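Local coordinates for protein N-acetylgalactosaminyltransferase 7 (Homo sapiens, PDB 6IWR) that belongs to the polypeptide GalNAc transferase family and joins a GT-A type glycosyltransferase domain to a ricin-type beta-trefoil lectin domain, at residues Glu181-Asp187 and Leu208-Asn214; Met164-His168 and Tyr201-Trp205. All coordinates share one frame. Numbering follows the deposited sequence.

Interaction 1 (Glu181-Asp187 and Leu208-Asn214)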
ATOM      1  N   GLU A 181      22.092  28.660 -22.146  1.00 26.51           N
ATOM      2  CA  GLU A 181      20.728  28.404 -22.606  1.00 24.45           C
ATOM      3  C   GLU A 181      20.094  27.410 -21.643  1.00 26.17           C
ATOM      4  O   GLU A 181      20.789  26.613 -21.005  1.00 29.21           O
ATOM      5  CB  GLU A 181      20.699  27.837 -24.040  1.00 26.01           C
ATOM      6  CG  GLU A 181      21.275  26.424 -24.122  1.00 26.17           C
ATOM      7  CD  GLU A 181      21.277  25.814 -25.520  1.00 33.69           C
ATOM      8  OE1 GLU A 181      20.522  26.316 -26.393  1.00 32.13           O
ATOM      9  OE2 GLU A 181      22.041  24.826 -25.734  1.00 29.53           O
ATOM     10  N   ILE A 182      18.771  27.457 -21.542  1.00 26.06           N
ATOM     11  CA  ILE A 182      18.004  26.461 -20.815  1.00 23.59           C
ATOM     12  C   ILE A 182      17.101  25.797 -21.840  1.00 24.82           C
ATOM     13  O   ILE A 182      16.192  26.435 -22.385  1.00 25.92           O
ATOM     14  CB  ILE A 182      17.186  27.065 -19.665  1.00 24.87           C
ATOM     15  CG1 ILE A 182      18.116  27.710 -18.613  1.00 32.90           C
ATOM     16  CG2 ILE A 182      16.306  25.973 -19.050  1.00 24.24           C
ATOM     17  CD1 ILE A 182      17.385  28.490 -17.493  1.00 25.57           C
ATOM     18  N   VAL A 183      17.360  24.527 -22.119  1.00 24.20           N
ATOM     19  CA  VAL A 183      16.635  23.776 -23.139  1.00 26.10           C
ATOM     20  C   VAL A 183      15.612  22.886 -22.444  1.00 27.28           C
ATOM     21  O   VAL A 183      15.984  21.942 -21.735  1.00 27.23           O
ATOM     22  CB  VAL A 183      17.598  22.940 -23.994  1.00 25.66           C
ATOM     23  CG1 VAL A 183      16.819  21.932 -24.853  1.00 26.05           C
ATOM     24  CG2 VAL A 183      18.460  23.837 -24.848  1.00 22.86           C
ATOM     25  N   LEU A 184      14.329  23.182 -22.625  1.00 27.60           N
ATOM     26  CA  LEU A 184      13.281  22.301 -22.126  1.00 28.83           C
ATOM     27  C   LEU A 184      12.941  21.317 -23.232  1.00 30.10           C
ATOM     28  O   LEU A 184      12.785  21.715 -24.390  1.00 33.89           O
ATOM     29  CB  LEU A 184      12.037  23.079 -21.694  1.00 25.60           C
ATOM     30  CG  LEU A 184      12.194  24.345 -20.845  1.00 28.35           C
ATOM     31  CD1 LEU A 184      10.845  25.050 -20.728  1.00 25.71           C
ATOM     32  CD2 LEU A 184      12.804  24.094 -19.445  1.00 23.43           C
ATOM     33  N   ILE A 185      12.880  20.035 -22.886  1.00 30.95           N
ATOM     34  CA  ILE A 185      12.528  18.976 -23.825  1.00 32.35           C
ATOM     35  C   ILE A 185      11.162  18.439 -23.428  1.00 33.05           C
ATOM     36  O   ILE A 185      11.019  17.743 -22.413  1.00 33.59           O
ATOM     37  CB  ILE A 185      13.561  17.842 -23.854  1.00 29.41           C
ATOM     38  CG1 ILE A 185      14.935  18.363 -24.238  1.00 23.11           C
ATOM     39  CG2 ILE A 185      13.110  16.778 -24.846  1.00 28.54           C
ATOM     40  CD1 ILE A 185      15.057  18.703 -25.680  1.00 26.52           C
ATOM     41  N   ASP A 186      10.166  18.749 -24.247  1.00 35.11           N
ATOM     42  CA  ASP A 186       8.805  18.262 -24.056  1.00 33.00           C
ATOM     43  C   ASP A 186       8.713  16.853 -24.608  1.00 33.62           C
ATOM     44  O   ASP A 186       8.775  16.663 -25.827  1.00 34.93           O
ATOM     45  CB  ASP A 186       7.828  19.171 -24.787  1.00 33.24           C
ATOM     46  CG  ASP A 186       6.404  18.805 -24.522  1.00 36.60           C
ATOM     47  OD1 ASP A 186       6.149  17.658 -24.082  1.00 37.49           O
ATOM     48  OD2 ASP A 186       5.546  19.684 -24.735  1.00 39.03           O
ATOM     49  N   ASP A 187       8.560  15.863 -23.736  1.00 32.09           N
ATOM     50  CA  ASP A 187       8.420  14.485 -24.214  1.00 32.55           C
ATOM     51  C   ASP A 187       6.948  14.123 -24.414  1.00 36.55           C
ATOM     52  O   ASP A 187       6.402  13.220 -23.774  1.00 33.67           O
ATOM     53  CB  ASP A 187       9.088  13.509 -23.263  1.00 35.75           C
ATOM     54  CG  ASP A 187       9.357  12.176 -23.916  1.00 35.22           C
ATOM     55  OD1 ASP A 187       9.583  12.170 -25.150  1.00 35.34           O
ATOM     56  OD2 ASP A 187       9.323  11.148 -23.202  1.00 39.89           O
ATOM     57  N   LEU A 208      16.810  33.026 -24.007  1.00 26.36           N
ATOM     58  CA  LEU A 208      17.690  32.227 -23.163  1.00 23.80           C
ATOM     59  C   LEU A 208      17.112  30.835 -22.942  1.00 28.65           C
ATOM     60  O   LEU A 208      17.857  29.845 -22.899  1.00 28.92           O
ATOM     61  CB  LEU A 208      17.904  32.943 -21.825  1.00 28.11           C
ATOM     62  CG  LEU A 208      19.235  32.742 -21.081  1.00 27.24           C
ATOM     63  CD1 LEU A 208      18.959  31.973 -19.810  1.00 28.52           C
ATOM     64  CD2 LEU A 208      20.302  32.054 -21.935  1.00 20.27           C
ATOM     65  N   VAL A 209      15.786  30.748 -22.784  1.00 23.42           N
ATOM     66  CA  VAL A 209      15.068  29.510 -22.526  1.00 21.23           C
ATOM     67  C   VAL A 209      14.346  29.111 -23.800  1.00 25.77           C
ATOM     68  O   VAL A 209      13.756  29.950 -24.481  1.00 30.21           O
ATOM     69  CB  VAL A 209      14.069  29.682 -21.369  1.00 26.78           C
ATOM     70  CG1 VAL A 209      13.356  28.337 -21.021  1.00 26.24           C
ATOM     71  CG2 VAL A 209      14.759  30.323 -20.167  1.00 23.32           C
ATOM     72  N   LYS A 210      14.407  27.840 -24.135  1.00 26.07           N
ATOM     73  CA  LYS A 210      13.803  27.372 -25.364  1.00 27.27           C
ATOM     74  C   LYS A 210      13.216  25.994 -25.088  1.00 32.54           C
ATOM     75  O   LYS A 210      13.639  25.295 -24.159  1.00 30.54           O
ATOM     76  CB  LYS A 210      14.833  27.366 -26.524  1.00 28.19           C
ATOM     77  CG  LYS A 210      16.248  26.891 -26.139  1.00 28.51           C
ATOM     78  CD  LYS A 210      17.324  27.174 -27.198  1.00 29.64           C
ATOM     79  CE  LYS A 210      17.722  28.669 -27.258  1.00 35.46           C
ATOM     80  NZ  LYS A 210      19.045  28.963 -26.636  1.00 31.43           N
ATOM     81  N   VAL A 211      12.193  25.634 -25.860  1.00 30.43           N
ATOM     82  CA  VAL A 211      11.529  24.348 -25.721  1.00 28.23           C
ATOM     83  C   VAL A 211      11.572  23.664 -27.069  1.00 29.72           C
ATOM     84  O   VAL A 211      11.413  24.313 -28.101  1.00 31.43           O
ATOM     85  CB  VAL A 211      10.073  24.490 -25.231  1.00 30.45           C
ATOM     86  CG1 VAL A 211       9.243  25.285 -26.231  1.00 26.07           C
ATOM     87  CG2 VAL A 211       9.476  23.121 -24.985  1.00 32.09           C
ATOM     88  N   PHE A 212      11.791  22.362 -27.059  1.00 32.00           N
ATOM     89  CA  PHE A 212      11.695  21.548 -28.258  1.00 34.02           C
ATOM     90  C   PHE A 212      10.742  20.411 -27.958  1.00 34.42           C
ATOM     91  O   PHE A 212      10.862  19.761 -26.915  1.00 35.65           O
ATOM     92  CB  PHE A 212      13.056  21.001 -28.705  1.00 32.86           C
ATOM     93  CG  PHE A 212      14.056  22.073 -29.065  1.00 32.11           C
ATOM     94  CD1 PHE A 212      13.786  22.987 -30.065  1.00 31.78           C
ATOM     95  CD2 PHE A 212      15.275  22.151 -28.405  1.00 35.10           C
ATOM     96  CE1 PHE A 212      14.703  23.965 -30.393  1.00 34.13           C
ATOM     97  CE2 PHE A 212      16.207  23.136 -28.729  1.00 31.80           C
ATOM     98  CZ  PHE A 212      15.919  24.044 -29.733  1.00 29.08           C
ATOM     99  N   ARG A 213       9.783  20.202 -28.857  1.00 37.45           N
ATOM    100  CA  ARG A 213       8.784  19.149 -28.744  1.00 31.23           C
ATOM    101  C   ARG A 213       9.252  17.874 -29.426  1.00 35.37           C
ATOM    102  O   ARG A 213       9.859  17.906 -30.498  1.00 41.22           O
ATOM    103  CB  ARG A 213       7.475  19.588 -29.380  1.00 31.20           C
ATOM    104  CG  ARG A 213       6.497  20.155 -28.429  1.00 32.95           C
ATOM    105  CD  ARG A 213       6.952  21.494 -27.899  1.00 32.79           C
ATOM    106  NE  ARG A 213       6.144  21.873 -26.736  1.00 38.42           N
ATOM    107  CZ  ARG A 213       5.818  23.121 -26.450  1.00 37.40           C
ATOM    108  NH1 ARG A 213       6.221  24.106 -27.245  1.00 49.69           N
ATOM    109  NH2 ARG A 213       5.076  23.385 -25.398  1.00 38.72           N
ATOM    110  N   ASN A 214       8.932  16.744 -28.802  1.00 38.84           N
ATOM    111  CA  ASN A 214       9.147  15.425 -29.373  1.00 34.03           C
ATOM    112  C   ASN A 214       7.886  14.977 -30.092  1.00 38.30           C
ATOM    113  O   ASN A 214       6.778  15.226 -29.617  1.00 40.55           O
ATOM    114  CB  ASN A 214       9.515  14.415 -28.284  1.00 34.61           C
ATOM    115  CG  ASN A 214      10.918  14.601 -27.784  1.00 35.97           C
ATOM    116  OD1 ASN A 214      11.729  15.250 -28.432  1.00 34.09           O
ATOM    117  ND2 ASN A 214      11.219  14.021 -26.632  1.00 34.96           N
TER
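Parallel strands joined through a helix are the repeating unit of a Rossmann-like GT-A domain, and strands 181-186 and 209-213, with helix 197-201 between them, are an example. Their axes approach to 4.6 Å at 24°. At the start, E181 OE1 forms a salt bridge with K210 NZ (3.0 Å), while its other carboxylate oxygen is held by S150 and L233. I182 opens the parallel ladder: its N donates to L208 O (2.9 Å) and its O accepts K210 N (2.9 Å); its side chain lies beside V209. V183, on the other face, touches the F212 ring, CG1 to CD2 at 3.9 Å. L184 repeats the pattern, N to K210 O at 2.7 Å and O to F212 N at 2.9 Å, and packs on V209 and V211. I185 brings CD1 to the F212 ring edge. D186 ends the ladder, N to F212 O (2.9 Å) and O to N214 N (3.0 Å); its OD2 pairs with R213 NE (3.0 Å), its OD1 with S189. Past the strand, D187 OD1 receives N214 ND2 (2.9 Å) and E218 N. Apolar side chains thus fill the ladder's middle, and charged or polar pairs fix its ends.

Interaction 2 (Met164-His168 and Tyr201-Trp205); sequences MRTVH and YIKLW
One turn of helix 160-173, M164-H168, packs through its side chains against the end of helix 197-201 and the turn that follows, so that a helix lying on the GT-A sheet meets the crossover between strands 179-186 and 209-213. The first segment is regular alpha helix, with H168 N bonded to M164 O at 2.7 Å. In the second, K203 and L204 form a 3-10 turn, with L204 N to Y201 O at 2.7 Å. The backbones stay well apart: CA atoms of M164 and I202 are 9.3 Å from each other, those of H168 and W205 10.1 Å.

The one hydrogen bond across the gap runs between H168 NE2 and Y201 OH, 2.6 Å, with Y201 chi1 at t and H168 chi1 at -86°; H168 ND1 is bonded to D126. Among the rings, W205 (chi1 m) turns its edge to the face of H168 in a T-shaped pair, centroids 5.2 Å apart and planes at 73°. V167 CG1 lies over the W205 six-membered ring, 4.0 Å from its centroid, a CH-pi contact. M164, m at all three chi angles, makes an oblique Met-aromatic contact, SD to the Y201 ring centroid 4.9 Å, and its CE lies 3.9 Å from I202 CD1. An aromatic and apolar interface with a single polar link implies cohesion by side-chain fit, H168 serving both as ring partner and as bridge from Y201 to D126.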
ATOM      1  N   MET A 164       8.081  25.910 -13.880  1.00 26.97           N
ATOM      2  CA  MET A 164       8.633  27.245 -14.046  1.00 30.83           C
ATOM      3  C   MET A 164       9.469  27.649 -12.836  1.00 30.64           C
ATOM      4  O   MET A 164      10.367  28.497 -12.961  1.00 27.53           O
ATOM      5  CB  MET A 164       7.518  28.256 -14.321  1.00 24.71           C
ATOM      6  CG  MET A 164       6.854  28.140 -15.700  1.00 23.84           C
ATOM      7  SD  MET A 164       7.925  27.800 -17.131  1.00 33.48           S
ATOM      8  CE  MET A 164       9.126  29.080 -16.993  1.00 34.46           C
ATOM      9  N   ARG A 165       9.230  27.032 -11.674  1.00 24.83           N
ATOM     10  CA  ARG A 165      10.077  27.342 -10.526  1.00 27.02           C
ATOM     11  C   ARG A 165      11.461  26.731 -10.695  1.00 26.94           C
ATOM     12  O   ARG A 165      12.461  27.332 -10.282  1.00 26.93           O
ATOM     13  CB  ARG A 165       9.424  26.879  -9.224  1.00 27.30           C
ATOM     14  CG  ARG A 165      10.214  27.233  -7.943  1.00 29.86           C
ATOM     15  CD  ARG A 165       9.302  27.428  -6.691  1.00 26.11           C
ATOM     16  NE  ARG A 165       8.323  26.350  -6.592  1.00 30.44           N
ATOM     17  CZ  ARG A 165       7.005  26.493  -6.639  1.00 30.48           C
ATOM     18  NH1 ARG A 165       6.243  25.405  -6.573  1.00 34.79           N
ATOM     19  NH2 ARG A 165       6.439  27.693  -6.728  1.00 26.78           N
ATOM     20  N   THR A 166      11.548  25.548 -11.318  1.00 26.70           N
ATOM     21  CA  THR A 166      12.858  24.994 -11.646  1.00 25.59           C
ATOM     22  C   THR A 166      13.663  26.004 -12.452  1.00 28.72           C
ATOM     23  O   THR A 166      14.785  26.381 -12.086  1.00 28.36           O
ATOM     24  CB  THR A 166      12.714  23.716 -12.465  1.00 29.73           C
ATOM     25  OG1 THR A 166      11.732  22.852 -11.886  1.00 33.26           O
ATOM     26  CG2 THR A 166      14.057  22.995 -12.562  1.00 25.74           C
ATOM     27  N   VAL A 167      13.065  26.452 -13.562  1.00 23.47           N
ATOM     28  CA  VAL A 167      13.695  27.406 -14.459  1.00 26.12           C
ATOM     29  C   VAL A 167      13.990  28.714 -13.737  1.00 27.72           C
ATOM     30  O   VAL A 167      15.110  29.240 -13.802  1.00 26.38           O
ATOM     31  CB  VAL A 167      12.807  27.621 -15.703  1.00 29.43           C
ATOM     32  CG1 VAL A 167      13.319  28.800 -16.535  1.00 28.69           C
ATOM     33  CG2 VAL A 167      12.771  26.345 -16.561  1.00 27.82           C
ATOM     34  N   HIS A 168      12.980  29.288 -13.078  1.00 27.40           N
ATOM     35  CA  HIS A 168      13.224  30.517 -12.328  1.00 27.62           C
ATOM     36  C   HIS A 168      14.404  30.328 -11.385  1.00 28.92           C
ATOM     37  O   HIS A 168      15.326  31.152 -11.339  1.00 30.08           O
ATOM     38  CB  HIS A 168      11.971  30.942 -11.541  1.00 23.47           C
ATOM     39  CG  HIS A 168      11.002  31.767 -12.335  1.00 25.81           C
ATOM     40  ND1 HIS A 168      10.868  33.130 -12.175  1.00 26.06           N
ATOM     41  CD2 HIS A 168      10.110  31.415 -13.294  1.00 27.18           C
ATOM     42  CE1 HIS A 168       9.941  33.582 -13.002  1.00 26.64           C
ATOM     43  NE2 HIS A 168       9.460  32.562 -13.689  1.00 24.96           N
ATOM     44  N   TYR A 201       4.804  32.445 -22.645  1.00 31.85           N
ATOM     45  CA  TYR A 201       5.438  32.827 -21.380  1.00 32.32           C
ATOM     46  C   TYR A 201       6.953  32.920 -21.526  1.00 30.78           C
ATOM     47  O   TYR A 201       7.587  33.907 -21.135  1.00 33.09           O
ATOM     48  CB  TYR A 201       5.088  31.807 -20.290  1.00 33.09           C
ATOM     49  CG  TYR A 201       5.732  32.114 -18.946  1.00 33.11           C
ATOM     50  CD1 TYR A 201       5.125  33.016 -18.067  1.00 28.84           C
ATOM     51  CD2 TYR A 201       6.946  31.539 -18.567  1.00 21.21           C
ATOM     52  CE1 TYR A 201       5.685  33.330 -16.850  1.00 25.80           C
ATOM     53  CE2 TYR A 201       7.506  31.839 -17.343  1.00 28.10           C
ATOM     54  CZ  TYR A 201       6.861  32.745 -16.484  1.00 29.56           C
ATOM     55  OH  TYR A 201       7.399  33.077 -15.259  1.00 27.86           O
ATOM     56  N   ILE A 202       7.543  31.886 -22.097  1.00 33.96           N
ATOM     57  CA  ILE A 202       8.976  31.653 -22.192  1.00 29.92           C
ATOM     58  C   ILE A 202       9.695  32.826 -22.847  1.00 33.70           C
ATOM     59  O   ILE A 202      10.903  32.997 -22.667  1.00 32.87           O
ATOM     60  CB  ILE A 202       9.167  30.326 -22.944  1.00 29.04           C
ATOM     61  CG1 ILE A 202       9.228  29.218 -21.924  1.00 34.69           C
ATOM     62  CG2 ILE A 202      10.359  30.320 -23.838  1.00 29.74           C
ATOM     63  CD1 ILE A 202      10.038  29.606 -20.768  1.00 36.13           C
ATOM     64  N   LYS A 203       8.953  33.646 -23.606  1.00 31.12           N
ATOM     65  CA  LYS A 203       9.520  34.865 -24.173  1.00 29.81           C
ATOM     66  C   LYS A 203      10.045  35.798 -23.088  1.00 30.92           C
ATOM     67  O   LYS A 203      10.835  36.703 -23.376  1.00 32.34           O
ATOM     68  CB  LYS A 203       8.472  35.563 -25.056  1.00 23.79           C
ATOM     69  CG  LYS A 203       8.244  34.834 -26.387  1.00 30.88           C
ATOM     70  CD  LYS A 203       7.258  35.513 -27.310  1.00 34.72           C
ATOM     71  CE  LYS A 203       6.677  34.528 -28.309  1.00 36.83           C
ATOM     72  NZ  LYS A 203       5.699  35.121 -29.267  1.00 40.08           N
ATOM     73  N   LEU A 204       9.639  35.565 -21.839  1.00 31.80           N
ATOM     74  CA  LEU A 204      10.096  36.352 -20.698  1.00 31.93           C
ATOM     75  C   LEU A 204      11.612  36.530 -20.664  1.00 28.99           C
ATOM     76  O   LEU A 204      12.109  37.539 -20.156  1.00 35.38           O
ATOM     77  CB  LEU A 204       9.609  35.664 -19.422  1.00 28.51           C
ATOM     78  CG  LEU A 204       9.548  36.364 -18.071  1.00 31.82           C
ATOM     79  CD1 LEU A 204      10.040  35.379 -17.009  1.00 29.01           C
ATOM     80  CD2 LEU A 204      10.317  37.679 -18.028  1.00 25.86           C
ATOM     81  N   TRP A 205      12.369  35.555 -21.179  1.00 30.57           N
ATOM     82  CA  TRP A 205      13.825  35.507 -21.036  1.00 26.67           C
ATOM     83  C   TRP A 205      14.564  35.739 -22.355  1.00 31.57           C
ATOM     84  O   TRP A 205      15.761  35.449 -22.459  1.00 34.42           O
ATOM     85  CB  TRP A 205      14.250  34.170 -20.431  1.00 23.69           C
ATOM     86  CG  TRP A 205      13.827  33.971 -19.027  1.00 27.92           C
ATOM     87  CD1 TRP A 205      14.340  34.587 -17.921  1.00 26.97           C
ATOM     88  CD2 TRP A 205      12.828  33.064 -18.554  1.00 25.56           C
ATOM     89  NE1 TRP A 205      13.705  34.144 -16.795  1.00 29.75           N
ATOM     90  CE2 TRP A 205      12.769  33.210 -17.151  1.00 25.81           C
ATOM     91  CE3 TRP A 205      11.965  32.161 -19.181  1.00 24.49           C
ATOM     92  CZ2 TRP A 205      11.880  32.494 -16.360  1.00 26.43           C
ATOM     93  CZ3 TRP A 205      11.088  31.438 -18.400  1.00 26.81           C
ATOM     94  CH2 TRP A 205      11.051  31.609 -16.996  1.00 30.80           C
TER

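Overall arrangement
Both interactions belong to the same part of the GT-A domain, their centres about 11 Å apart, and they show how a sheet and its covering layer divide the chemistry. Interaction 1 is the buried one, a backbone ladder in the sheet; interaction 2, partly buried, lies in the layer above and relies on side chains. Their segments alternate along the chain: helix 160-173 leads into strand 179-186, and the chain of 201-205 into strand 209-213. V167 joins the two, meeting L184 (CG2 to CD2, 3.7 Å) and V209 (CG1 to CG2, 4.2 Å), while I202 CG2 reaches V209 O at 3.5 Å. Salt bridges occur across interaction 1 alone.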